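Local coordinates for clostripain-related protein (Bacteroides thetaiotaomicron, PDB 6N9J) that probably cleaves peptide bonds as a secreted cysteine protease of the clostripain (C11) family, and is captured in complex with an irreversible peptide inhibitor, at residues Y16-N21 and F109-D114; Y51-S56 and Q81-V86; L117-P122 and N133-M138. All coordinates share one frame; numbering follows the deposited sequence.

Contact 1: Y16-N21 and F109-D114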
# COMPACT_ATOMS: atom_id res chain seq x y z
N TYR A 16 -0.29 3.92 10.74
CA TYR A 16 0.92 3.31 11.29
C TYR A 16 2.16 3.81 10.56
O TYR A 16 2.43 3.41 9.42
CB TYR A 16 0.84 1.79 11.21
CG TYR A 16 1.89 1.06 12.01
CD1 TYR A 16 3.23 1.01 11.59
CD2 TYR A 16 1.56 0.40 13.18
CE1 TYR A 16 4.20 0.34 12.33
CE2 TYR A 16 2.51 -0.27 13.93
CZ TYR A 16 3.83 -0.31 13.50
OH TYR A 16 4.76 -0.99 14.26
N ILE A 17 2.92 4.68 11.22
CA ILE A 17 4.04 5.35 10.57
C ILE A 17 5.39 4.80 11.01
O ILE A 17 5.91 5.20 12.05
CB ILE A 17 4.01 6.86 10.84
CG1 ILE A 17 2.71 7.45 10.31
CG2 ILE A 17 5.23 7.55 10.19
CD1 ILE A 17 2.47 8.89 10.73
N ALA A 18 5.93 3.87 10.22
CA ALA A 18 7.30 3.43 10.41
C ALA A 18 8.22 4.38 9.64
O ALA A 18 8.52 4.16 8.46
CB ALA A 18 7.48 1.99 9.95
N GLY A 19 8.63 5.45 10.30
CA GLY A 19 9.37 6.50 9.62
C GLY A 19 10.79 6.72 10.13
O GLY A 19 11.34 7.79 9.91
N ASP A 20 11.37 5.73 10.81
CA ASP A 20 12.78 5.86 11.17
C ASP A 20 13.64 5.36 10.02
O ASP A 20 14.10 4.22 10.01
CB ASP A 20 13.12 5.10 12.45
CG ASP A 20 14.51 5.46 12.96
OD1 ASP A 20 15.08 6.43 12.43
OD2 ASP A 20 15.03 4.78 13.88
N ASN A 21 13.85 6.27 9.08
CA ASN A 21 14.43 5.96 7.78
C ASN A 21 14.42 7.25 6.98
O ASN A 21 14.05 8.30 7.52
CB ASN A 21 13.64 4.86 7.07
CG ASN A 21 12.16 5.20 6.92
OD1 ASN A 21 11.81 6.30 6.48
ND2 ASN A 21 11.30 4.25 7.27
N PHE A 109 -0.64 1.71 6.30
CA PHE A 109 0.77 1.39 6.51
C PHE A 109 1.63 2.38 5.77
O PHE A 109 1.70 2.35 4.56
CB PHE A 109 1.09 -0.03 6.07
CG PHE A 109 0.49 -1.08 6.96
CD1 PHE A 109 0.96 -1.26 8.25
CD2 PHE A 109 -0.55 -1.87 6.51
CE1 PHE A 109 0.40 -2.21 9.07
CE2 PHE A 109 -1.12 -2.83 7.33
CZ PHE A 109 -0.64 -3.00 8.61
N TRP A 110 2.29 3.26 6.53
CA TRP A 110 3.09 4.37 6.01
C TRP A 110 4.58 4.08 6.17
O TRP A 110 5.10 4.07 7.29
CB TRP A 110 2.70 5.63 6.77
CG TRP A 110 3.20 6.99 6.33
CD1 TRP A 110 2.44 8.03 5.87
CD2 TRP A 110 4.54 7.50 6.41
NE1 TRP A 110 3.22 9.13 5.62
CE2 TRP A 110 4.51 8.84 5.94
CE3 TRP A 110 5.78 6.95 6.80
CZ2 TRP A 110 5.66 9.63 5.87
CZ3 TRP A 110 6.92 7.74 6.71
CH2 TRP A 110 6.85 9.06 6.25
N SER A 111 5.27 3.84 5.06
CA SER A 111 6.71 3.57 5.08
C SER A 111 7.25 3.33 3.68
O SER A 111 6.59 3.61 2.68
CB SER A 111 7.03 2.34 5.93
OG SER A 111 8.39 2.34 6.33
N HIS A 112 8.48 2.82 3.64
CA HIS A 112 9.03 2.20 2.44
C HIS A 112 8.31 0.88 2.15
O HIS A 112 7.74 0.26 3.05
CB HIS A 112 10.54 1.94 2.61
CG HIS A 112 11.38 3.17 2.49
ND1 HIS A 112 11.61 3.81 1.29
CD2 HIS A 112 12.05 3.89 3.43
CE1 HIS A 112 12.38 4.86 1.49
NE2 HIS A 112 12.66 4.93 2.78
N GLY A 113 8.34 0.46 0.89
CA GLY A 113 7.73 -0.79 0.48
C GLY A 113 8.44 -1.33 -0.75
O GLY A 113 9.04 -0.57 -1.52
N ASP A 114 8.38 -2.65 -0.93
CA ASP A 114 8.95 -3.29 -2.12
C ASP A 114 8.20 -4.61 -2.37
O ASP A 114 8.80 -5.67 -2.54
CB ASP A 114 10.46 -3.52 -1.96
CG ASP A 114 11.21 -3.58 -3.30
OD1 ASP A 114 10.59 -3.95 -4.32
OD2 ASP A 114 12.41 -3.25 -3.33
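Ile17 and Trp110 pair across two adjacent parallel strands in the central sheet of a caspase-like, clan CD fold, their CA atoms 4.8 Å apart. Ile17 CG2 sits over one face of the indole, offset toward the rim and 3.5 Å from Trp110 CE3, a CH-pi contact. CG1 of the same side chain rests against Trp110 CB and CG. On the opposite face of the sheet the match is looser, with Tyr16 CB 4.3 Å from Phe109 CD1. The ladder itself fades toward its end: Trp110 N gives Tyr16 O a straight bond (2.9 Å, 163°), whereas the bond from Ala18 N to Trp110 O is bent to 132° and weak. There a side chain takes over. Ser111 OG, anti to its backbone N (chi1 -160°), donates in the carbonyl plane to Ala18 O at 2.8 Å. Asn21 ND2 reaches that oxygen from above the plane, so two donors grip it.

In the next shell, Asn21 OD1 caps Leu23 N at the turn into helix 24-37, and Asp30 of that helix accepts from Trp110 NE1. The bound peptide packs on His112 and hydrogen-bonds to the backbone of Gly113, consistent with the strand-end His-Gly of clan CD active sites. His112 NE2 is hydrogen-bonded to Ser22 OG, while the ring edge meets Asn21, His112 CD2 lying 3.7 Å from Asn21 CG.

Contact 2: Y51-S56 and Q81-V86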
# COMPACT_ATOMS: atom_id res chain seq x y z
N TYR A 51 0.20 5.90 15.18
CA TYR A 51 1.47 5.44 15.74
C TYR A 51 2.61 6.06 14.94
O TYR A 51 2.74 5.81 13.75
CB TYR A 51 1.59 3.92 15.73
CG TYR A 51 2.98 3.45 16.09
CD1 TYR A 51 3.40 3.39 17.41
CD2 TYR A 51 3.90 3.11 15.09
CE1 TYR A 51 4.68 2.98 17.74
CE2 TYR A 51 5.18 2.70 15.41
CZ TYR A 51 5.57 2.63 16.73
OH TYR A 51 6.85 2.22 17.06
N MET A 52 3.43 6.86 15.60
CA MET A 52 4.40 7.68 14.90
C MET A 52 5.83 7.38 15.35
O MET A 52 6.19 7.63 16.50
CB MET A 52 4.08 9.16 15.12
CG MET A 52 5.22 10.12 14.86
SD MET A 52 5.30 10.66 13.16
CE MET A 52 4.18 12.04 13.16
N ASP A 53 6.64 6.81 14.45
CA ASP A 53 8.04 6.56 14.78
C ASP A 53 8.94 7.26 13.76
O ASP A 53 9.05 6.82 12.62
CB ASP A 53 8.35 5.06 14.83
CG ASP A 53 9.80 4.76 15.21
OD1 ASP A 53 10.50 5.68 15.66
OD2 ASP A 53 10.23 3.59 15.07
N LYS A 54 9.57 8.35 14.20
CA LYS A 54 10.49 9.12 13.37
C LYS A 54 11.94 8.93 13.81
O LYS A 54 12.84 9.55 13.25
CB LYS A 54 10.15 10.61 13.42
CG LYS A 54 8.86 11.01 12.74
CD LYS A 54 8.56 12.49 13.01
CE LYS A 54 9.78 13.36 12.73
NZ LYS A 54 9.50 14.81 12.94
N GLY A 55 12.16 8.10 14.82
CA GLY A 55 13.51 7.83 15.27
C GLY A 55 13.72 7.91 16.76
O GLY A 55 14.33 7.03 17.36
N SER A 56 13.21 8.98 17.37
CA SER A 56 13.39 9.19 18.81
C SER A 56 12.53 8.24 19.63
O SER A 56 12.73 7.03 19.61
CB SER A 56 13.06 10.64 19.17
OG SER A 56 13.93 11.54 18.52
N GLN A 81 12.38 2.02 19.26
CA GLN A 81 12.16 0.61 18.95
C GLN A 81 12.06 0.33 17.46
O GLN A 81 11.88 1.24 16.66
CB GLN A 81 10.89 0.12 19.65
CG GLN A 81 9.64 0.85 19.24
CD GLN A 81 8.44 0.39 20.05
OE1 GLN A 81 8.57 -0.39 21.00
NE2 GLN A 81 7.25 0.87 19.69
N ASN A 82 12.19 -0.94 17.11
CA ASN A 82 12.10 -1.38 15.72
C ASN A 82 10.64 -1.55 15.33
O ASN A 82 10.00 -2.55 15.67
CB ASN A 82 12.84 -2.70 15.53
CG ASN A 82 12.68 -3.27 14.12
OD1 ASN A 82 12.24 -2.58 13.19
ND2 ASN A 82 13.02 -4.54 13.96
N SER A 83 10.13 -0.56 14.59
CA SER A 83 8.71 -0.50 14.29
C SER A 83 8.24 -1.48 13.21
O SER A 83 7.06 -1.51 12.87
CB SER A 83 8.33 0.93 13.89
OG SER A 83 8.59 1.82 14.96
N VAL A 84 9.16 -2.28 12.68
CA VAL A 84 8.77 -3.33 11.73
C VAL A 84 9.11 -4.72 12.29
O VAL A 84 9.10 -5.71 11.57
CB VAL A 84 9.44 -3.12 10.34
CG1 VAL A 84 9.04 -1.77 9.75
CG2 VAL A 84 10.92 -3.22 10.45
N ASP A 85 9.41 -4.78 13.59
CA ASP A 85 9.52 -6.05 14.29
C ASP A 85 8.11 -6.57 14.63
O ASP A 85 7.22 -5.78 14.93
CB ASP A 85 10.36 -5.90 15.55
CG ASP A 85 10.26 -7.11 16.46
OD1 ASP A 85 9.44 -7.09 17.40
OD2 ASP A 85 11.01 -8.09 16.24
N VAL A 86 7.91 -7.88 14.57
CA VAL A 86 6.55 -8.43 14.63
C VAL A 86 5.88 -8.17 15.97
O VAL A 86 4.71 -7.79 16.03
CB VAL A 86 6.53 -9.94 14.35
CG1 VAL A 86 5.09 -10.47 14.38
CG2 VAL A 86 7.18 -10.24 13.02
O HOH W 1 12.34 4.89 17.56
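Ser83 OG and Asp53 OD2 are modelled only 2.4 Å apart, a hydrogen bond so short that its exact length is doubtful. It ends a side-chain relay joining the C-terminal end of sheet strand 46-53 to the loop before helix 86-99. Gln81 NE2 donates to Tyr51 OH at 3.0 Å and 161°, with the hydroxyl in the plane of the amide. Tyr51 OH in turn donates to Ser83 OG over 2.8 Å, and Ser83 OG donates to Asp53 OD2. Both partners of the phenol lie at the ring edge, near its plane, so the hydroxyl is held by one donor and one acceptor. Tyr51 CB points toward the 81-86 loop, and a chi1 of 170° puts CG anti to the backbone N. Asp130 OD2 lies near Asp53 OD2, and this closeness of like charges is likely to favour a proton on one of the pair.

The loop is shaped by a type I turn from Asn82 to Asp85, which is the N-cap of helix 86-99. Asp53 OD1 closes an Asx turn with Gly55 N at 3.1 Å. A water also binds there, 2.8 Å from Asp53 OD1 and 3.0 Å from Ser56 O, and accepts weakly from Gln81 N.

Contact 3: L117-P122 and N133-M138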
# COMPACT_ATOMS: atom_id res chain seq x y z
N LEU A 117 8.99 -8.93 -2.22
CA LEU A 117 10.41 -9.33 -2.26
C LEU A 117 10.98 -9.65 -0.87
O LEU A 117 10.70 -8.93 0.10
CB LEU A 117 11.24 -8.25 -2.94
CG LEU A 117 10.98 -8.17 -4.45
CD1 LEU A 117 11.56 -6.92 -5.04
CD2 LEU A 117 11.57 -9.40 -5.11
N PRO A 118 11.75 -10.75 -0.78
CA PRO A 118 12.35 -11.16 0.50
C PRO A 118 13.48 -10.23 0.95
O PRO A 118 14.24 -9.73 0.12
CB PRO A 118 12.88 -12.57 0.19
CG PRO A 118 13.13 -12.55 -1.27
CD PRO A 118 12.02 -11.72 -1.85
N TYR A 119 13.57 -10.00 2.25
CA TYR A 119 14.67 -9.25 2.85
C TYR A 119 15.14 -9.97 4.11
O TYR A 119 14.33 -10.24 5.00
CB TYR A 119 14.25 -7.82 3.20
CG TYR A 119 15.36 -7.01 3.85
CD1 TYR A 119 16.32 -6.38 3.08
CD2 TYR A 119 15.44 -6.89 5.23
CE1 TYR A 119 17.33 -5.64 3.67
CE2 TYR A 119 16.44 -6.15 5.83
CZ TYR A 119 17.39 -5.53 5.04
OH TYR A 119 18.39 -4.80 5.63
N ASN A 120 16.42 -10.27 4.19
CA ASN A 120 16.98 -10.95 5.35
C ASN A 120 17.41 -9.94 6.42
O ASN A 120 18.35 -9.15 6.22
CB ASN A 120 18.14 -11.84 4.92
CG ASN A 120 18.54 -12.85 5.99
OD1 ASN A 120 19.55 -12.68 6.69
ND2 ASN A 120 17.75 -13.91 6.13
N ASN A 121 16.71 -9.94 7.55
CA ASN A 121 17.03 -9.07 8.68
C ASN A 121 18.28 -9.52 9.45
O ASN A 121 18.47 -10.71 9.70
CB ASN A 121 15.83 -8.98 9.64
CG ASN A 121 14.73 -8.06 9.12
OD1 ASN A 121 14.98 -6.89 8.83
ND2 ASN A 121 13.52 -8.59 9.00
N PRO A 122 19.14 -8.55 9.84
CA PRO A 122 20.39 -8.82 10.56
C PRO A 122 20.21 -9.65 11.83
O PRO A 122 21.04 -10.53 12.08
CB PRO A 122 20.90 -7.42 10.90
CG PRO A 122 20.31 -6.54 9.85
CD PRO A 122 18.95 -7.11 9.58
N ASN A 133 18.47 0.62 14.63
CA ASN A 133 19.59 -0.22 15.04
C ASN A 133 19.83 -1.29 13.98
O ASN A 133 19.36 -2.42 14.12
CB ASN A 133 19.34 -0.86 16.40
CG ASN A 133 20.53 -1.66 16.91
OD1 ASN A 133 21.69 -1.29 16.70
ND2 ASN A 133 20.25 -2.77 17.59
N GLY A 134 20.54 -0.92 12.92
CA GLY A 134 20.67 -1.77 11.76
C GLY A 134 19.52 -1.55 10.79
O GLY A 134 18.56 -0.86 11.10
N ASP A 135 19.63 -2.16 9.61
CA ASP A 135 18.61 -2.02 8.57
C ASP A 135 17.58 -3.14 8.68
O ASP A 135 17.85 -4.27 8.27
CB ASP A 135 19.27 -2.04 7.19
CG ASP A 135 18.34 -1.61 6.08
OD1 ASP A 135 17.10 -1.64 6.26
OD2 ASP A 135 18.86 -1.24 5.00
N ASN A 136 16.41 -2.83 9.25
CA ASN A 136 15.35 -3.82 9.39
C ASN A 136 14.15 -3.56 8.48
O ASN A 136 13.72 -2.42 8.31
CB ASN A 136 14.85 -3.87 10.83
CG ASN A 136 15.91 -4.35 11.78
OD1 ASN A 136 16.49 -3.56 12.51
ND2 ASN A 136 16.16 -5.65 11.77
N ARG A 137 13.62 -4.63 7.89
CA ARG A 137 12.46 -4.54 7.01
C ARG A 137 11.52 -5.70 7.29
O ARG A 137 11.94 -6.73 7.81
CB ARG A 137 12.91 -4.55 5.55
CG ARG A 137 13.93 -3.47 5.23
CD ARG A 137 14.41 -3.51 3.82
NE ARG A 137 15.66 -2.76 3.68
CZ ARG A 137 16.31 -2.59 2.53
NH1 ARG A 137 15.82 -3.12 1.41
NH2 ARG A 137 17.44 -1.90 2.50
N MET A 138 10.25 -5.54 6.94
CA MET A 138 9.27 -6.55 7.29
C MET A 138 8.91 -7.43 6.09
O MET A 138 8.52 -6.94 5.04
CB MET A 138 8.00 -5.90 7.88
CG MET A 138 7.29 -6.74 8.94
SD MET A 138 5.72 -6.05 9.58
CE MET A 138 5.44 -7.18 10.93
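Arg137 lies across one face of the Tyr119 ring, packing Tyr119, in an irregular loop, against the two-stranded antiparallel sheet of 127-130 and 136-138. The arginine can be followed outward over the phenol. Its CB is 3.5 Å from Tyr119 CD2, and CG passes above the CD2-CE2 side. CD, anti across chi2 (177°), comes over the ring centre, 3.5 Å from the centroid and 8° off the normal, a CH-pi contact. The chain stays extended to NE, which lies 3.3 Å from Tyr119 CE1, and CZ also faces CE1, the guanidinium and ring planes being 8° apart.

At the tip Arg137 grips Asp135 with NE to OD1 at 3.2 Å and NH2 to OD2 at 2.9 Å, together a two-nitrogen, side-on salt bridge. This fixes the guanidinium's rotation and keeps it flat over the ring. Tyr119 OH donates to Asp135 O at 2.7 Å, from above the carbonyl plane. An alanine at Tyr119, lacking the ring and hydroxyl, would probably free the Arg137 chain to shift off the lost face and leave Asp135 O short of a partner.

Asn121 supplies a second link by offering its amide to the Arg137 backbone. Arg137 N donates to Asn121 OD1 on a lone pair at 2.8 Å, and Asn121 ND2 donates to Arg137 O at 2.7 Å, nearly along the C=O axis.

Overall arrangement
From the N terminus, strand 9-18 pairs with strand 105-110 in contact 1, closing a long loop that includes helices 24-37 and 86-99. Contact 2 falls wholly within this loop and closes a shorter one of its own, of strand and loop with no helix. The two contacts touch: Gly19 N lies 2.7 Å from Asp53 O, since strands 9-18 and 46-53 are sheet neighbours, and Tyr16 OH lies 2.7 Å from Ser83 O. Contact 3 follows in series, its first segment coming soon after 109-114, and closes a short surface loop around strand 127-130. It meets contact 2 by packing, with Val84 O 3.3 Å from Met138 CG.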